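PDB 1ICM: intestinal fatty acid binding protein from Rattus norvegicus, which binds long-chain fatty acids, here myristate, inside a beta barrel and probably carries them through the cytosol of intestinal cells. Local coordinates for residues 74-82 with 90-98; 109-117 with 123-131. All coordinates share one frame; numbering follows the deposited sequence.

In the fold
From the N terminus the chain runs through strand 4-12, the helices 14-21 and 25-31, and the strands from 37-43 to 68-71 before either contact begins. Interaction 1 then closes the hairpin of strands 77-85 and 88-95. Strand 101-109 follows, and interaction 2 closes the next hairpin, strands 112-119 and 122-130, at the C terminus. The two loops lie in series; neither nests in nor crosses the other. Their centres are about 20 Å apart, on opposite sides of the chain's centre, yet both belong to one antiparallel sheet, with strand 101-109 between them. On its other side the last strand pairs with strand 4-12, the first.

Interaction 1: residues 74-82 with 90-98; sequences DGTELTGTW and VGKFKRVDN. With MYR (myristic acid), chain B.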
# COMPACT_ATOMS: atom_id res chain seq x y z
N ASP A 74 2.28 -12.49 1.10
CA ASP A 74 2.55 -13.76 0.45
C ASP A 74 3.99 -14.00 0.09
O ASP A 74 4.25 -14.98 -0.58
CB ASP A 74 1.73 -14.02 -0.83
CG ASP A 74 2.17 -13.24 -2.03
OD1 ASP A 74 2.95 -12.24 -1.73
OD2 ASP A 74 1.83 -13.48 -3.18
N GLY A 75 4.92 -13.12 0.44
CA GLY A 75 6.30 -13.29 0.08
C GLY A 75 6.77 -12.60 -1.22
O GLY A 75 7.98 -12.55 -1.40
N THR A 76 5.90 -12.08 -2.12
CA THR A 76 6.29 -11.40 -3.38
C THR A 76 7.11 -10.18 -3.06
O THR A 76 6.66 -9.31 -2.29
CB THR A 76 5.04 -10.97 -4.13
OG1 THR A 76 4.35 -12.13 -4.50
CG2 THR A 76 5.34 -10.11 -5.35
N GLU A 77 8.34 -10.13 -3.55
CA GLU A 77 9.22 -8.99 -3.23
C GLU A 77 9.19 -7.81 -4.21
O GLU A 77 9.15 -8.03 -5.42
CB GLU A 77 10.64 -9.48 -2.92
CG GLU A 77 10.63 -10.26 -1.60
CD GLU A 77 11.77 -11.23 -1.40
OE1 GLU A 77 12.51 -11.62 -2.30
OE2 GLU A 77 11.85 -11.59 -0.14
N LEU A 78 9.19 -6.57 -3.69
CA LEU A 78 9.16 -5.38 -4.52
C LEU A 78 10.32 -4.49 -4.08
O LEU A 78 10.82 -4.60 -2.94
CB LEU A 78 7.91 -4.48 -4.19
CG LEU A 78 6.55 -5.16 -4.11
CD1 LEU A 78 5.51 -4.09 -3.88
CD2 LEU A 78 6.25 -5.74 -5.46
N THR A 79 10.74 -3.58 -4.95
CA THR A 79 11.77 -2.61 -4.57
C THR A 79 11.29 -1.30 -5.20
O THR A 79 10.69 -1.30 -6.29
CB THR A 79 13.22 -2.87 -4.95
OG1 THR A 79 13.19 -3.09 -6.34
CG2 THR A 79 13.71 -4.11 -4.22
N GLY A 80 11.52 -0.17 -4.52
CA GLY A 80 11.05 1.07 -5.16
C GLY A 80 11.28 2.25 -4.23
O GLY A 80 12.04 2.17 -3.26
N THR A 81 10.61 3.35 -4.56
CA THR A 81 10.74 4.57 -3.78
C THR A 81 9.41 5.31 -3.75
O THR A 81 8.57 5.26 -4.64
CB THR A 81 11.74 5.60 -4.41
OG1 THR A 81 11.16 5.98 -5.63
CG2 THR A 81 13.08 4.97 -4.74
N TRP A 82 9.27 6.07 -2.68
CA TRP A 82 8.13 6.92 -2.53
C TRP A 82 8.70 8.35 -2.65
O TRP A 82 9.80 8.67 -2.12
CB TRP A 82 7.55 6.85 -1.08
CG TRP A 82 6.65 5.69 -0.74
CD1 TRP A 82 6.97 4.64 0.06
CD2 TRP A 82 5.28 5.50 -1.15
NE1 TRP A 82 5.87 3.81 0.11
CE2 TRP A 82 4.83 4.30 -0.60
CE3 TRP A 82 4.40 6.24 -1.94
CZ2 TRP A 82 3.53 3.85 -0.78
CZ3 TRP A 82 3.10 5.81 -2.16
CH2 TRP A 82 2.69 4.60 -1.57
N VAL A 90 3.77 9.46 -4.16
CA VAL A 90 3.72 8.66 -5.38
C VAL A 90 4.78 7.61 -5.22
O VAL A 90 5.91 8.00 -4.89
CB VAL A 90 3.96 9.55 -6.60
CG1 VAL A 90 4.10 8.70 -7.88
CG2 VAL A 90 2.78 10.52 -6.76
N GLY A 91 4.38 6.33 -5.36
CA GLY A 91 5.30 5.24 -5.17
C GLY A 91 5.52 4.50 -6.49
O GLY A 91 4.57 4.05 -7.13
N LYS A 92 6.78 4.38 -6.86
CA LYS A 92 7.19 3.69 -8.09
C LYS A 92 7.93 2.44 -7.67
O LYS A 92 9.05 2.55 -7.15
CB LYS A 92 8.07 4.55 -8.99
CG LYS A 92 7.30 5.77 -9.49
CD LYS A 92 8.15 6.89 -10.07
CE LYS A 92 7.33 8.10 -10.52
NZ LYS A 92 7.98 8.94 -11.55
N PHE A 93 7.27 1.30 -7.94
CA PHE A 93 7.82 -0.00 -7.56
C PHE A 93 7.92 -0.99 -8.74
O PHE A 93 7.30 -0.81 -9.78
CB PHE A 93 6.91 -0.66 -6.51
CG PHE A 93 6.88 0.15 -5.23
CD1 PHE A 93 7.94 0.07 -4.32
CD2 PHE A 93 5.80 1.01 -5.02
CE1 PHE A 93 7.89 0.88 -3.18
CE2 PHE A 93 5.73 1.79 -3.86
CZ PHE A 93 6.80 1.72 -2.97
N LYS A 94 8.72 -2.02 -8.47
CA LYS A 94 8.96 -3.09 -9.43
C LYS A 94 8.97 -4.42 -8.67
O LYS A 94 9.58 -4.48 -7.60
CB LYS A 94 10.42 -2.96 -9.87
CG LYS A 94 10.71 -3.11 -11.35
CD LYS A 94 11.03 -1.78 -12.01
CE LYS A 94 10.46 -1.64 -13.42
NZ LYS A 94 11.11 -0.57 -14.19
N ARG A 95 8.36 -5.46 -9.24
CA ARG A 95 8.36 -6.82 -8.68
C ARG A 95 9.74 -7.37 -8.97
O ARG A 95 10.14 -7.30 -10.11
CB ARG A 95 7.33 -7.69 -9.40
CG ARG A 95 5.90 -7.47 -8.90
CD ARG A 95 4.84 -8.42 -9.44
NE ARG A 95 5.18 -9.84 -9.22
CZ ARG A 95 4.25 -10.81 -9.11
NH1 ARG A 95 2.92 -10.57 -9.17
NH2 ARG A 95 4.69 -12.07 -8.93
N VAL A 96 10.48 -7.89 -8.03
CA VAL A 96 11.79 -8.37 -8.36
C VAL A 96 11.76 -9.65 -9.18
O VAL A 96 12.73 -9.91 -9.87
CB VAL A 96 12.51 -8.66 -7.05
CG1 VAL A 96 13.89 -9.29 -7.25
CG2 VAL A 96 12.60 -7.36 -6.26
N ASP A 97 10.68 -10.44 -9.11
CA ASP A 97 10.67 -11.68 -9.87
C ASP A 97 10.57 -11.48 -11.39
O ASP A 97 11.43 -11.93 -12.16
CB ASP A 97 9.55 -12.62 -9.38
CG ASP A 97 8.17 -12.02 -9.33
OD1 ASP A 97 7.94 -10.86 -9.63
OD2 ASP A 97 7.23 -12.86 -8.92
N ASN A 98 9.47 -10.84 -11.78
CA ASN A 98 9.09 -10.56 -13.13
C ASN A 98 9.43 -9.17 -13.68
O ASN A 98 9.18 -8.93 -14.87
CB ASN A 98 7.66 -11.07 -13.42
CG ASN A 98 6.56 -10.22 -12.81
OD1 ASN A 98 5.37 -10.60 -12.73
ND2 ASN A 98 6.95 -9.02 -12.41
C1 MYR B . 4.30 1.39 2.55
O1 MYR B . 3.41 1.19 3.46
O2 MYR B . 4.56 2.51 2.17
C2 MYR B . 5.00 0.14 2.02
C3 MYR B . 4.79 -0.13 0.54
C4 MYR B . 3.34 -0.39 0.14
C5 MYR B . 3.14 -0.73 -1.34
C6 MYR B . 1.76 -1.35 -1.56
C7 MYR B . 1.68 -2.42 -2.64
C8 MYR B . 0.84 -3.60 -2.16
C9 MYR B . -0.15 -4.05 -3.21
C10 MYR B . -1.33 -4.82 -2.63
C11 MYR B . -1.10 -6.32 -2.70
C12 MYR B . -2.03 -7.18 -1.86
C13 MYR B . -1.59 -8.63 -1.96
C14 MYR B . -2.56 -9.64 -1.36
O HOH W 1 8.66 7.70 -6.34
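Trp82 and Phe93 both turn CG anti to the carbonyl carbon (chi1 -81° and -64°), laying each ring back beside its own backbone N on the face they share. There the edge of Phe93 meets the face of the Trp82 five-membered ring, with planes 80° apart. The closest atoms are Phe93 CZ and Trp82 NE1, at 3.8 Å. Glycines make the rings fit. Phe93 CD1 lies 3.4 Å from Gly80 CA, where a side chain would collide with the ring. Gly91 CA sits over the same Trp82 face as Phe93 CZ. Trp82 NE1 gives a weak, bent hydrogen bond to the myristate O2, 2.8 Å away. Arg106 also binds this ligand.

Further along, Leu78 CD2 touches Arg95 CG at 3.9 Å. The methyl CG2 of Thr76 lies over one face of the Arg95 guanidinium, toward its rim. Arg95 grips Asp97 side-on, in plane, through NE and NH2, with NH2 to OD2 at 2.7 Å. This pairing should fix the guanidinium's rotation. Backbone bonds join Thr79 with Lys94 and Thr81 with Lys92, and Val96 N with Glu77 O. This is an antiparallel beta hairpin of the fatty-acid binding protein barrel, its aromatic face lining the ligand cavity.

Interaction 2: residues 109-117 with 123-131; sequences SGNELIQTY and EAKRIFKKE
Phe128 and Gln115 meet on one face of the hairpin, where the extended Gln115 chain crosses the ring obliquely. Phe128 CE1 lies 3.8 Å from Gln115 CG, and the amide and ring planes stand 67° apart. Next to this, at CD1, Leu113 O comes in at the ring edge. Gln115 OE1 bonds to Arg106, and NE2 gives a weak bond to Tyr117 OH.

On the same face Tyr117 packs beside the small Ala124, with Tyr117 CD2 4.3 Å from Ala124 CB. Its far end reaches the Arg126 chain, where Tyr117 OH is 4.1 Å from Arg126 CD. Water 3 bridges Tyr117 OH and Arg126 NH1. Arg126 NE bonds to Asn11, and NH2 forms a salt bridge with Asp34. Tyr117 also touches the myristate, so this face lies inside the barrel. The two strands form the last antiparallel hairpin of this fatty-acid binding fold. Backbone bonds pair Leu113 with Phe128, Gln115 with Arg126 and Tyr117 with Ala124.

On the other face the Ile114 and Thr116 side chains run side by side with Lys125. Ile114 CG2 lies 4.0 Å from Lys125 CD. Glu112 turns CG anti to the carbonyl carbon (chi1 -75°) and extends alongside Lys129, whose bend at chi4 brings NZ within 3.1 Å of Glu112 OE2, on its anti side. Arg10 makes a second salt bridge to OE2. The methyl Ile127 CG2 lies against the carboxylate, 3.9 Å from Glu112 CD. With an alanine at Glu112, Lys129 and Arg10 would probably lose this shared carboxylate, and the Ile127 methyl its cover on that side.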
# COMPACT_ATOMS: atom_id res chain seq x y z
N SER A 109 -8.40 12.86 1.08
CA SER A 109 -9.56 13.44 0.46
C SER A 109 -10.50 13.66 1.63
O SER A 109 -11.15 12.73 2.12
CB SER A 109 -10.18 12.44 -0.50
OG SER A 109 -11.55 12.74 -0.58
N GLY A 110 -10.55 14.90 2.12
CA GLY A 110 -11.39 15.20 3.26
C GLY A 110 -10.70 14.57 4.47
O GLY A 110 -9.56 14.92 4.80
N ASN A 111 -11.38 13.64 5.14
CA ASN A 111 -10.79 12.96 6.27
C ASN A 111 -10.49 11.51 5.90
O ASN A 111 -10.37 10.68 6.81
CB ASN A 111 -11.65 12.93 7.55
CG ASN A 111 -13.08 12.43 7.34
OD1 ASN A 111 -13.89 12.50 8.28
ND2 ASN A 111 -13.42 11.96 6.14
N GLU A 112 -10.44 11.19 4.61
CA GLU A 112 -10.14 9.80 4.24
C GLU A 112 -8.76 9.71 3.62
O GLU A 112 -8.31 10.69 2.99
CB GLU A 112 -11.17 9.26 3.21
CG GLU A 112 -12.53 8.94 3.88
CD GLU A 112 -13.62 8.44 2.97
OE1 GLU A 112 -13.60 8.94 1.76
OE2 GLU A 112 -14.46 7.63 3.33
N LEU A 113 -8.08 8.56 3.72
CA LEU A 113 -6.79 8.30 3.06
C LEU A 113 -7.11 7.38 1.85
O LEU A 113 -7.75 6.32 2.02
CB LEU A 113 -5.76 7.68 4.01
CG LEU A 113 -4.62 7.02 3.30
CD1 LEU A 113 -3.75 8.16 2.84
CD2 LEU A 113 -3.79 6.28 4.34
N ILE A 114 -6.77 7.77 0.62
CA ILE A 114 -7.08 6.93 -0.52
C ILE A 114 -5.80 6.35 -1.05
O ILE A 114 -4.88 7.14 -1.28
CB ILE A 114 -7.74 7.69 -1.64
CG1 ILE A 114 -9.00 8.38 -1.09
CG2 ILE A 114 -7.97 6.72 -2.82
CD1 ILE A 114 -9.72 9.23 -2.13
N GLN A 115 -5.73 5.02 -1.15
CA GLN A 115 -4.53 4.38 -1.66
C GLN A 115 -4.90 3.75 -2.99
O GLN A 115 -5.76 2.87 -3.03
CB GLN A 115 -3.95 3.24 -0.79
CG GLN A 115 -3.23 3.70 0.47
CD GLN A 115 -2.34 2.66 1.15
OE1 GLN A 115 -1.45 3.27 1.91
NE2 GLN A 115 -2.42 1.41 1.03
N THR A 116 -4.29 4.20 -4.08
CA THR A 116 -4.64 3.61 -5.37
C THR A 116 -3.43 2.83 -5.88
O THR A 116 -2.26 3.24 -5.69
CB THR A 116 -4.86 4.76 -6.39
OG1 THR A 116 -5.94 5.52 -5.92
CG2 THR A 116 -5.37 4.26 -7.73
N TYR A 117 -3.71 1.72 -6.55
CA TYR A 117 -2.64 0.93 -7.16
C TYR A 117 -2.95 0.66 -8.64
O TYR A 117 -4.11 0.52 -9.06
CB TYR A 117 -2.50 -0.50 -6.55
CG TYR A 117 -2.59 -0.67 -5.04
CD1 TYR A 117 -1.69 -0.02 -4.20
CD2 TYR A 117 -3.55 -1.51 -4.46
CE1 TYR A 117 -1.75 -0.18 -2.81
CE2 TYR A 117 -3.61 -1.70 -3.08
CZ TYR A 117 -2.71 -1.01 -2.25
OH TYR A 117 -2.76 -1.16 -0.87
N GLU A 123 -6.52 -1.30 -12.20
CA GLU A 123 -6.46 -0.32 -11.10
C GLU A 123 -7.28 -0.85 -9.92
O GLU A 123 -8.30 -1.51 -10.11
CB GLU A 123 -7.19 0.96 -11.61
CG GLU A 123 -7.22 2.15 -10.63
CD GLU A 123 -8.27 3.19 -10.99
OE1 GLU A 123 -9.05 3.15 -11.93
OE2 GLU A 123 -8.29 4.20 -10.17
N ALA A 124 -6.85 -0.52 -8.70
CA ALA A 124 -7.62 -0.91 -7.52
C ALA A 124 -7.45 0.21 -6.50
O ALA A 124 -6.45 0.92 -6.52
CB ALA A 124 -7.06 -2.15 -6.84
N LYS A 125 -8.40 0.36 -5.57
CA LYS A 125 -8.24 1.34 -4.50
C LYS A 125 -8.66 0.69 -3.17
O LYS A 125 -9.55 -0.21 -3.10
CB LYS A 125 -9.21 2.49 -4.62
CG LYS A 125 -9.26 3.14 -5.98
CD LYS A 125 -9.56 4.61 -5.77
CE LYS A 125 -10.41 5.20 -6.88
NZ LYS A 125 -9.85 5.03 -8.23
N ARG A 126 -8.01 1.19 -2.12
CA ARG A 126 -8.31 0.85 -0.73
C ARG A 126 -8.53 2.20 -0.05
O ARG A 126 -7.63 3.03 -0.09
CB ARG A 126 -7.22 0.06 -0.03
CG ARG A 126 -7.02 -1.26 -0.78
CD ARG A 126 -6.53 -2.39 0.11
NE ARG A 126 -7.64 -2.97 0.87
CZ ARG A 126 -7.37 -3.83 1.83
NH1 ARG A 126 -6.08 -4.14 2.04
NH2 ARG A 126 -8.37 -4.38 2.51
N ILE A 127 -9.70 2.42 0.53
CA ILE A 127 -9.96 3.70 1.22
C ILE A 127 -10.02 3.52 2.75
O ILE A 127 -10.74 2.65 3.25
CB ILE A 127 -11.24 4.24 0.60
CG1 ILE A 127 -11.01 4.46 -0.91
CG2 ILE A 127 -11.70 5.51 1.34
CD1 ILE A 127 -12.28 4.61 -1.74
N PHE A 128 -9.30 4.34 3.53
CA PHE A 128 -9.24 4.22 4.98
C PHE A 128 -9.90 5.39 5.69
O PHE A 128 -9.90 6.49 5.12
CB PHE A 128 -7.76 4.31 5.40
CG PHE A 128 -6.90 3.24 4.77
CD1 PHE A 128 -6.58 3.24 3.40
CD2 PHE A 128 -6.39 2.19 5.54
CE1 PHE A 128 -5.78 2.23 2.83
CE2 PHE A 128 -5.61 1.17 4.99
CZ PHE A 128 -5.30 1.19 3.62
N LYS A 129 -10.43 5.16 6.91
CA LYS A 129 -11.03 6.22 7.69
C LYS A 129 -10.09 6.50 8.83
O LYS A 129 -9.43 5.60 9.30
CB LYS A 129 -12.39 5.88 8.24
CG LYS A 129 -13.50 6.24 7.26
CD LYS A 129 -14.84 5.78 7.81
CE LYS A 129 -15.88 5.64 6.71
NZ LYS A 129 -16.03 6.87 5.92
N LYS A 130 -10.01 7.76 9.25
CA LYS A 130 -9.12 8.04 10.36
C LYS A 130 -9.81 7.60 11.65
O LYS A 130 -11.02 7.75 11.82
CB LYS A 130 -8.84 9.54 10.43
CG LYS A 130 -7.41 9.88 10.80
CD LYS A 130 -7.26 11.39 10.77
CE LYS A 130 -5.86 11.92 10.64
NZ LYS A 130 -5.92 13.30 10.14
N GLU A 131 -9.05 7.02 12.57
CA GLU A 131 -9.48 6.52 13.87
C GLU A 131 -9.87 7.66 14.81
O GLU A 131 -9.96 7.40 16.04
CB GLU A 131 -8.32 5.78 14.56
CG GLU A 131 -8.72 4.91 15.76
CD GLU A 131 -8.92 3.47 15.37
OE1 GLU A 131 -9.61 3.38 14.25
OE2 GLU A 131 -8.48 2.53 16.01
OXT GLU A 131 -10.06 8.80 14.33
O HOH W 2 -12.27 9.40 8.69
O HOH W 3 -3.42 -3.63 0.46